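Local coordinates for periplasmic protein (Legionella pneumophila subsp. pneumophila, PDB 4FGQ) that acts as a calcium-dependent periplasmic protease, probably a cysteine proteinase of the bacterial transglutaminase-like family, at residues 29-34 with 74-79; 33-38 with 94-99; 120-125 with 155-160. All coordinates share one frame; numbering follows the deposited sequence.

Overall arrangement
All three contacts rest on apolar side chains, but they lie in two parts of the fold. Contacts 1 and 2 both start from helix 22-38 in the helical half: contact 1 sets a tryptophan on aliphatic groups of helix 75-81 in the buried interior, while contact 2 is purely aliphatic packing on helix 86-100 and only partly buried. A probable hydrogen bond, W31 NE1 to T96 OG1 at 3.0 Å, joins them. Contact 3, on the other side of the chain's centre, is buried, a Met-aromatic contact across an intervening strand of the antiparallel sheet. Helix 86-100 connects the halves, L97 CD1 of contact 2 sitting 3.8 Å from L124 CD2 of contact 3.

Contact 1 of 3, residues 29-34 with 74-79; sequences TAWGNL and SPVEFI
In the buried helical layer of this transglutaminase-like proteinase, the indole of W31 reaches from helix 22-38 to P75, the first residue of helix 75-81, and to I79 one turn on. The axes of the two short segments approach to 12.0 Å, a distance the indole spans with CG anti to the backbone N (chi1 -176°). I79 CG1 lies 3.6 Å from W31 CE3, above the ring plane and offset toward its rim. Farther out along the benzo ring, P75 CB comes within 3.6 Å of W31 CH2, while V76 adds a looser touch, its CG2 being 4.4 Å from W31 CZ3. At the pyrrole end a hydrogen bond from NE1 to T96 OG1 of helix 86-100 helps fix the rotation, and F54 meets the ring edge-to-face.

The receiving helix begins with a capping box: S74 N donates to the anti lone pair of E77 OE1 at 2.9 Å, and E77 N returns a weak bond to S74 OG. E77 also binds R191 by a salt bridge and Y71, a calcium-binding residue, though no calcium is bound in this model. Such tryptophan-mediated packing of a long helix on a short, capped one belongs to the helical half of the transglutaminase-like fold.

Contact 2 of 3, residues 33-38 with 94-99; sequences NLIDSL and YFTLVA
I35 and L34 of helix 22-38 pack on T96 and A99 of helix 86-100, a helix-helix contact in the helical half of the transglutaminase-like fold. The two segments run in broadly the same direction, crossing at -41° with their axes 9.8 Å apart. The CA atoms come nearest at I35 and A99, 6.8 Å apart, where the small alanine faces the isoleucine.

Apolar contacts make up the interface. I35 meets A99 with two branches at once, CG2 and CD1 each standing 4.1 Å from A99 CB. One turn earlier on the second helix, the methyl of T96 serves two partners: its CG2 is 3.8 Å from I35 CG1 and 4.0 Å from L34 CD2. The leucine chain crosses the threonine at about a right angle and touches with one methyl of its fork, whereas the isoleucine meets it on a slant. Outside the pair, I8 and I13 also touch I35, and F53 of helix 43-55 lies against L34. L97 of the second helix touches L107 of strand 107-114, which places the sheet behind this helix.

The polar groups turn along their own helices or toward other partners. T96 places OG1 beside its backbone N and CG2 anti to it, which directs the methyl across the interface and the hydroxyl back to the carbonyl of I92 one turn before. With the indole bond to the same oxygen, two bonds grip OG1 and probably help set the methyl's direction.

In the last turn of the first segment, S37 OG donates to L34 O at 2.9 Å, approaching the carbonyl at a C=O...donor angle of 118° and tilted 26° from its plane.

Contact 3 of 3, residues 120-125 with 155-160; sequences AHMVLS and PVYSFN
The sulfur of M122 points at the edge of the F159 ring, a Met-aromatic contact made between strands that are not neighbours in the sheet. M122 SD is 4.2 Å from F159 CE2 and 5.5 Å from the ring centroid, 77° off the ring normal, hence close to the ring plane. The terminal methyl joins in, with CE also 4.2 Å from F159 CE2. Bends at chi2 (86°) and chi3 (80°) turn the end of the methionine toward F159, although its CB does not point that way, and the two side chains meet at about a right angle. On the same strand as F159, Y157 brings its OH to 4.2 Å from M122 CE.

Strand 107-114 runs between strands 119-126 and 153-159 in the antiparallel sheet, antiparallel to both. Y111 on this middle strand touches M122 and stacks with Y157, and a classic beta bulge forms where V156 and Y157 face it. M122 also touches E87, one of the calcium-binding residues; no calcium is bound in this model. Next to it, H121 touches C86 and bonds to D138 through NE2, consistent with the Cys-His-Asp triad of this family. Beyond the sulfur contact, W185 meets the F159 ring edge-to-face.

Contact 1 of 3, residues 29-34 with 74-79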
loop_
_atom_site.group_PDB
_atom_site.type_symbol
_atom_site.label_atom_id
_atom_site.label_comp_id
_atom_site.label_asym_id
_atom_site.label_seq_id
_atom_site.Cartn_x
_atom_site.Cartn_y
_atom_site.Cartn_z
ATOM N N THR A 29 -15.473 -7.467 -4.725
ATOM C CA THR A 29 -16.250 -6.724 -5.716
ATOM C C THR A 29 -16.050 -5.222 -5.569
ATOM O O THR A 29 -15.925 -4.496 -6.563
ATOM C CB THR A 29 -17.743 -7.067 -5.615
ATOM O OG1 THR A 29 -17.926 -8.453 -5.941
ATOM C CG2 THR A 29 -18.561 -6.211 -6.576
ATOM N N ALA A 30 -15.991 -4.759 -4.324
ATOM C CA ALA A 30 -15.780 -3.343 -4.047
ATOM C C ALA A 30 -14.405 -2.860 -4.498
ATOM O O ALA A 30 -14.268 -1.745 -5.005
ATOM C CB ALA A 30 -15.984 -3.069 -2.562
ATOM N N TRP A 31 -13.396 -3.706 -4.309
ATOM C CA TRP A 31 -12.028 -3.418 -4.736
ATOM C C TRP A 31 -11.976 -3.300 -6.263
ATOM O O TRP A 31 -11.373 -2.367 -6.806
ATOM C CB TRP A 31 -11.120 -4.547 -4.254
ATOM C CG TRP A 31 -9.665 -4.384 -4.518
ATOM C CD1 TRP A 31 -8.975 -3.221 -4.722
ATOM C CD2 TRP A 31 -8.707 -5.442 -4.589
ATOM N NE1 TRP A 31 -7.635 -3.500 -4.929
ATOM C CE2 TRP A 31 -7.452 -4.851 -4.850
ATOM C CE3 TRP A 31 -8.794 -6.833 -4.465
ATOM C CZ2 TRP A 31 -6.291 -5.614 -4.985
ATOM C CZ3 TRP A 31 -7.635 -7.583 -4.600
ATOM C CH2 TRP A 31 -6.407 -6.973 -4.856
ATOM N N GLY A 32 -12.600 -4.252 -6.945
ATOM C CA GLY A 32 -12.661 -4.222 -8.399
ATOM C C GLY A 32 -13.404 -2.995 -8.901
ATOM O O GLY A 32 -12.965 -2.349 -9.857
ATOM N N ASN A 33 -14.533 -2.672 -8.267
ATOM C CA ASN A 33 -15.296 -1.491 -8.663
ATOM C C ASN A 33 -14.486 -0.211 -8.433
ATOM O O ASN A 33 -14.548 0.715 -9.246
ATOM C CB ASN A 33 -16.647 -1.424 -7.944
ATOM C CG ASN A 33 -17.612 -2.510 -8.404
ATOM O OD1 ASN A 33 -17.431 -3.112 -9.464
ATOM N ND2 ASN A 33 -18.654 -2.753 -7.613
ATOM N N LEU A 34 -13.716 -0.169 -7.342
ATOM C CA LEU A 34 -12.837 0.969 -7.059
ATOM C C LEU A 34 -11.852 1.176 -8.196
ATOM O O LEU A 34 -11.705 2.296 -8.721
ATOM C CB LEU A 34 -12.067 0.739 -5.747
ATOM C CG LEU A 34 -10.985 1.767 -5.390
ATOM C CD1 LEU A 34 -11.617 3.020 -4.830
ATOM C CD2 LEU A 34 -9.989 1.186 -4.394
ATOM N N SER A 74 0.052 -10.133 0.770
ATOM C CA SER A 74 -0.311 -9.721 -0.589
ATOM C C SER A 74 -1.653 -9.029 -0.538
ATOM O O SER A 74 -2.394 -9.215 0.426
ATOM C CB SER A 74 -0.403 -10.943 -1.511
ATOM O OG SER A 74 -1.526 -11.736 -1.199
ATOM N N PRO A 75 -1.975 -8.231 -1.572
ATOM C CA PRO A 75 -3.287 -7.576 -1.658
ATOM C C PRO A 75 -4.454 -8.549 -1.467
ATOM O O PRO A 75 -5.389 -8.238 -0.734
ATOM C CB PRO A 75 -3.289 -7.011 -3.080
ATOM C CG PRO A 75 -1.830 -6.672 -3.319
ATOM C CD PRO A 75 -1.054 -7.755 -2.622
ATOM N N VAL A 76 -4.400 -9.719 -2.095
ATOM C CA VAL A 76 -5.478 -10.687 -1.922
ATOM C C VAL A 76 -5.618 -11.137 -0.459
ATOM O O VAL A 76 -6.729 -11.270 0.057
ATOM C CB VAL A 76 -5.314 -11.892 -2.868
ATOM C CG1 VAL A 76 -6.307 -12.994 -2.517
ATOM C CG2 VAL A 76 -5.501 -11.444 -4.321
ATOM N N GLU A 77 -4.495 -11.353 0.214
ATOM C CA GLU A 77 -4.526 -11.762 1.614
ATOM C C GLU A 77 -5.116 -10.665 2.503
ATOM O O GLU A 77 -5.853 -10.950 3.453
ATOM C CB GLU A 77 -3.125 -12.148 2.097
ATOM C CG GLU A 77 -2.609 -13.452 1.508
ATOM C CD GLU A 77 -1.162 -13.716 1.885
ATOM O OE1 GLU A 77 -0.303 -12.875 1.551
ATOM O OE2 GLU A 77 -0.893 -14.742 2.543
ATOM N N PHE A 78 -4.781 -9.420 2.194
ATOM C CA PHE A 78 -5.339 -8.266 2.896
ATOM C C PHE A 78 -6.865 -8.275 2.759
ATOM O O PHE A 78 -7.592 -8.110 3.736
ATOM C CB PHE A 78 -4.760 -6.982 2.300
ATOM C CG PHE A 78 -5.146 -5.719 3.039
ATOM C CD1 PHE A 78 -6.318 -5.047 2.731
ATOM C CD2 PHE A 78 -4.306 -5.181 4.003
ATOM C CE1 PHE A 78 -6.666 -3.870 3.387
ATOM C CE2 PHE A 78 -4.647 -4.004 4.665
ATOM C CZ PHE A 78 -5.831 -3.351 4.357
ATOM N N ILE A 79 -7.355 -8.464 1.540
ATOM C CA ILE A 79 -8.804 -8.492 1.309
ATOM C C ILE A 79 -9.501 -9.654 2.028
ATOM O O ILE A 79 -10.547 -9.467 2.665
ATOM C CB ILE A 79 -9.135 -8.537 -0.197
ATOM C CG1 ILE A 79 -8.623 -7.278 -0.902
ATOM C CG2 ILE A 79 -10.632 -8.689 -0.419
ATOM C CD1 ILE A 79 -9.375 -5.993 -0.532
#

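Contact 2 of 3, residues 33-38 with 94-99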
loop_
_atom_site.group_PDB
_atom_site.type_symbol
_atom_site.label_atom_id
_atom_site.label_comp_id
_atom_site.label_asym_id
_atom_site.label_seq_id
_atom_site.Cartn_x
_atom_site.Cartn_y
_atom_site.Cartn_z
ATOM N N ASN A 33 -14.533 -2.672 -8.267
ATOM C CA ASN A 33 -15.296 -1.491 -8.663
ATOM C C ASN A 33 -14.486 -0.211 -8.433
ATOM O O ASN A 33 -14.548 0.715 -9.246
ATOM C CB ASN A 33 -16.647 -1.424 -7.944
ATOM C CG ASN A 33 -17.612 -2.510 -8.404
ATOM O OD1 ASN A 33 -17.431 -3.112 -9.464
ATOM N ND2 ASN A 33 -18.654 -2.753 -7.613
ATOM N N LEU A 34 -13.716 -0.169 -7.342
ATOM C CA LEU A 34 -12.837 0.969 -7.059
ATOM C C LEU A 34 -11.852 1.176 -8.196
ATOM O O LEU A 34 -11.705 2.296 -8.721
ATOM C CB LEU A 34 -12.067 0.739 -5.747
ATOM C CG LEU A 34 -10.985 1.767 -5.390
ATOM C CD1 LEU A 34 -11.617 3.020 -4.830
ATOM C CD2 LEU A 34 -9.989 1.186 -4.394
ATOM N N ILE A 35 -11.171 0.101 -8.586
ATOM C CA ILE A 35 -10.177 0.198 -9.663
ATOM C C ILE A 35 -10.829 0.671 -10.959
ATOM O O ILE A 35 -10.326 1.589 -11.600
ATOM C CB ILE A 35 -9.430 -1.130 -9.881
ATOM C CG1 ILE A 35 -8.531 -1.419 -8.672
ATOM C CG2 ILE A 35 -8.580 -1.062 -11.139
ATOM C CD1 ILE A 35 -7.989 -2.829 -8.626
ATOM N N ASP A 36 -11.965 0.077 -11.323
ATOM C CA ASP A 36 -12.665 0.494 -12.536
ATOM C C ASP A 36 -13.049 1.972 -12.499
ATOM O O ASP A 36 -12.930 2.682 -13.506
ATOM C CB ASP A 36 -13.921 -0.354 -12.752
ATOM C CG ASP A 36 -13.674 -1.552 -13.653
ATOM O OD1 ASP A 36 -12.656 -1.555 -14.378
ATOM O OD2 ASP A 36 -14.509 -2.483 -13.645
ATOM N N SER A 37 -13.501 2.430 -11.334
ATOM C CA SER A 37 -14.037 3.781 -11.178
ATOM C C SER A 37 -12.948 4.846 -11.217
ATOM O O SER A 37 -13.225 6.006 -11.516
ATOM C CB SER A 37 -14.829 3.908 -9.874
ATOM O OG SER A 37 -13.978 4.072 -8.751
ATOM N N LEU A 38 -11.716 4.453 -10.917
ATOM C CA LEU A 38 -10.623 5.424 -10.809
ATOM C C LEU A 38 -9.744 5.529 -12.051
ATOM O O LEU A 38 -8.934 6.443 -12.153
ATOM C CB LEU A 38 -9.744 5.132 -9.588
ATOM C CG LEU A 38 -10.418 5.362 -8.237
ATOM C CD1 LEU A 38 -9.447 4.983 -7.123
ATOM C CD2 LEU A 38 -10.849 6.808 -8.111
ATOM N N TYR A 94 -0.403 0.570 -2.848
ATOM C CA TYR A 94 0.571 0.619 -3.933
ATOM C C TYR A 94 0.066 -0.150 -5.156
ATOM O O TYR A 94 -0.028 0.406 -6.250
ATOM C CB TYR A 94 1.933 0.074 -3.476
ATOM C CG TYR A 94 2.869 -0.226 -4.634
ATOM C CD1 TYR A 94 3.545 0.795 -5.295
ATOM C CD2 TYR A 94 3.048 -1.530 -5.082
ATOM C CE1 TYR A 94 4.407 0.508 -6.377
ATOM C CE2 TYR A 94 3.877 -1.821 -6.149
ATOM C CZ TYR A 94 4.551 -0.803 -6.794
ATOM O OH TYR A 94 5.374 -1.118 -7.852
ATOM N N PHE A 95 -0.267 -1.423 -4.982
ATOM C CA PHE A 95 -0.678 -2.226 -6.134
ATOM C C PHE A 95 -1.958 -1.698 -6.772
ATOM O O PHE A 95 -2.127 -1.742 -7.995
ATOM C CB PHE A 95 -0.802 -3.710 -5.766
ATOM C CG PHE A 95 0.517 -4.418 -5.729
ATOM C CD1 PHE A 95 1.232 -4.631 -6.904
ATOM C CD2 PHE A 95 1.057 -4.852 -4.525
ATOM C CE1 PHE A 95 2.461 -5.282 -6.887
ATOM C CE2 PHE A 95 2.287 -5.504 -4.494
ATOM C CZ PHE A 95 2.992 -5.719 -5.675
ATOM N N THR A 96 -2.847 -1.162 -5.952
ATOM C CA THR A 96 -4.116 -0.669 -6.467
ATOM C C THR A 96 -3.895 0.603 -7.283
ATOM O O THR A 96 -4.483 0.770 -8.350
ATOM C CB THR A 96 -5.106 -0.412 -5.330
ATOM O OG1 THR A 96 -5.335 -1.642 -4.635
ATOM C CG2 THR A 96 -6.441 0.088 -5.872
ATOM N N LEU A 97 -3.016 1.481 -6.798
ATOM C CA LEU A 97 -2.694 2.704 -7.544
ATOM C C LEU A 97 -2.022 2.395 -8.877
ATOM O O LEU A 97 -2.310 3.048 -9.882
ATOM C CB LEU A 97 -1.858 3.666 -6.695
ATOM C CG LEU A 97 -2.761 4.420 -5.699
ATOM C CD1 LEU A 97 -1.936 4.967 -4.537
ATOM C CD2 LEU A 97 -3.518 5.568 -6.415
ATOM N N VAL A 98 -1.136 1.405 -8.900
ATOM C CA VAL A 98 -0.528 0.976 -10.162
ATOM C C VAL A 98 -1.627 0.477 -11.105
ATOM O O VAL A 98 -1.642 0.805 -12.294
ATOM C CB VAL A 98 0.559 -0.099 -9.929
ATOM C CG1 VAL A 98 0.996 -0.722 -11.255
ATOM C CG2 VAL A 98 1.749 0.511 -9.176
ATOM N N ALA A 99 -2.581 -0.272 -10.556
ATOM C CA ALA A 99 -3.686 -0.808 -11.351
ATOM C C ALA A 99 -4.577 0.264 -11.982
ATOM O O ALA A 99 -5.140 0.040 -13.059
ATOM C CB ALA A 99 -4.542 -1.781 -10.515
#

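Contact 3 of 3, residues 120-125 with 155-160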
loop_
_atom_site.group_PDB
_atom_site.type_symbol
_atom_site.label_atom_id
_atom_site.label_comp_id
_atom_site.label_asym_id
_atom_site.label_seq_id
_atom_site.Cartn_x
_atom_site.Cartn_y
_atom_site.Cartn_z
ATOM N N ALA A 120 8.881 1.464 14.232
ATOM C CA ALA A 120 8.873 1.574 12.781
ATOM C C ALA A 120 7.438 1.697 12.275
ATOM O O ALA A 120 6.495 1.171 12.885
ATOM C CB ALA A 120 9.582 0.391 12.147
ATOM N N HIS A 121 7.273 2.411 11.172
ATOM C CA HIS A 121 5.957 2.625 10.589
ATOM C C HIS A 121 6.083 2.722 9.084
ATOM O O HIS A 121 6.927 3.456 8.582
ATOM C CB HIS A 121 5.355 3.923 11.116
ATOM C CG HIS A 121 3.918 4.107 10.745
ATOM N ND1 HIS A 121 2.916 3.307 11.257
ATOM C CD2 HIS A 121 3.314 4.984 9.908
ATOM C CE1 HIS A 121 1.756 3.687 10.749
ATOM N NE2 HIS A 121 1.968 4.705 9.937
ATOM N N MET A 122 5.230 2.001 8.366
ATOM C CA MET A 122 5.290 1.972 6.904
ATOM C C MET A 122 4.168 2.814 6.326
ATOM O O MET A 122 3.023 2.764 6.805
ATOM C CB MET A 122 5.145 0.530 6.403
ATOM C CG MET A 122 5.500 0.291 4.937
ATOM S SD MET A 122 7.277 -0.002 4.717
ATOM C CE MET A 122 7.483 -1.721 5.182
ATOM N N VAL A 123 4.493 3.590 5.295
ATOM C CA VAL A 123 3.512 4.401 4.579
ATOM C C VAL A 123 3.749 4.214 3.091
ATOM O O VAL A 123 4.698 3.538 2.702
ATOM C CB VAL A 123 3.646 5.897 4.914
ATOM C CG1 VAL A 123 3.375 6.128 6.412
ATOM C CG2 VAL A 123 5.039 6.400 4.528
ATOM N N LEU A 124 2.898 4.818 2.262
ATOM C CA LEU A 124 3.141 4.839 0.820
ATOM C C LEU A 124 3.471 6.270 0.430
ATOM O O LEU A 124 2.716 7.182 0.747
ATOM C CB LEU A 124 1.904 4.357 0.055
ATOM C CG LEU A 124 1.991 4.443 -1.474
ATOM C CD1 LEU A 124 3.200 3.681 -1.962
ATOM C CD2 LEU A 124 0.717 3.853 -2.071
ATOM N N SER A 125 4.619 6.470 -0.216
ATOM C CA SER A 125 5.024 7.801 -0.654
ATOM C C SER A 125 4.764 7.988 -2.141
ATOM O O SER A 125 5.127 7.138 -2.956
ATOM C CB SER A 125 6.521 8.016 -0.382
ATOM O OG SER A 125 6.791 8.033 1.014
ATOM N N PRO A 155 12.162 8.610 7.204
ATOM C CA PRO A 155 12.358 7.470 6.299
ATOM C C PRO A 155 13.689 6.739 6.523
ATOM O O PRO A 155 14.727 7.358 6.785
ATOM C CB PRO A 155 12.346 8.125 4.916
ATOM C CG PRO A 155 11.503 9.352 5.098
ATOM C CD PRO A 155 11.887 9.858 6.468
ATOM N N VAL A 156 13.635 5.418 6.406
ATOM C CA VAL A 156 14.805 4.556 6.488
ATOM C C VAL A 156 15.113 3.953 5.118
ATOM O O VAL A 156 16.252 4.019 4.650
ATOM C CB VAL A 156 14.591 3.464 7.546
ATOM C CG1 VAL A 156 15.796 2.530 7.627
ATOM C CG2 VAL A 156 14.349 4.114 8.896
ATOM N N TYR A 157 14.109 3.359 4.485
ATOM C CA TYR A 157 14.273 2.870 3.115
ATOM C C TYR A 157 12.937 2.883 2.410
ATOM O O TYR A 157 11.898 3.010 3.046
ATOM C CB TYR A 157 14.889 1.458 3.080
ATOM C CG TYR A 157 13.977 0.330 3.528
ATOM C CD1 TYR A 157 13.159 -0.327 2.619
ATOM C CD2 TYR A 157 13.967 -0.106 4.848
ATOM C CE1 TYR A 157 12.336 -1.365 3.016
ATOM C CE2 TYR A 157 13.150 -1.152 5.253
ATOM C CZ TYR A 157 12.337 -1.772 4.333
ATOM O OH TYR A 157 11.517 -2.808 4.719
ATOM N N SER A 158 12.961 2.779 1.085
ATOM C CA SER A 158 11.727 2.707 0.323
ATOM C C SER A 158 11.902 1.714 -0.824
ATOM O O SER A 158 13.024 1.360 -1.184
ATOM C CB SER A 158 11.304 4.088 -0.190
ATOM O OG SER A 158 12.261 4.610 -1.090
ATOM N N PHE A 159 10.796 1.241 -1.375
ATOM C CA PHE A 159 10.870 0.228 -2.419
ATOM C C PHE A 159 9.592 0.179 -3.242
ATOM O O PHE A 159 8.545 0.685 -2.831
ATOM C CB PHE A 159 11.137 -1.146 -1.795
ATOM C CG PHE A 159 10.050 -1.616 -0.884
ATOM C CD1 PHE A 159 9.078 -2.490 -1.342
ATOM C CD2 PHE A 159 9.991 -1.178 0.436
ATOM C CE1 PHE A 159 8.065 -2.930 -0.499
ATOM C CE2 PHE A 159 8.977 -1.613 1.286
ATOM C CZ PHE A 159 8.021 -2.486 0.816
ATOM N N ASN A 160 9.685 -0.424 -4.422
ATOM C CA ASN A 160 8.495 -0.788 -5.184
ATOM C C ASN A 160 8.781 -2.068 -5.968
ATOM O O ASN A 160 9.768 -2.748 -5.694
ATOM C CB ASN A 160 8.015 0.363 -6.088
ATOM C CG ASN A 160 9.105 0.891 -7.000
ATOM O OD1 ASN A 160 10.045 0.175 -7.342
ATOM N ND2 ASN A 160 8.980 2.160 -7.404
#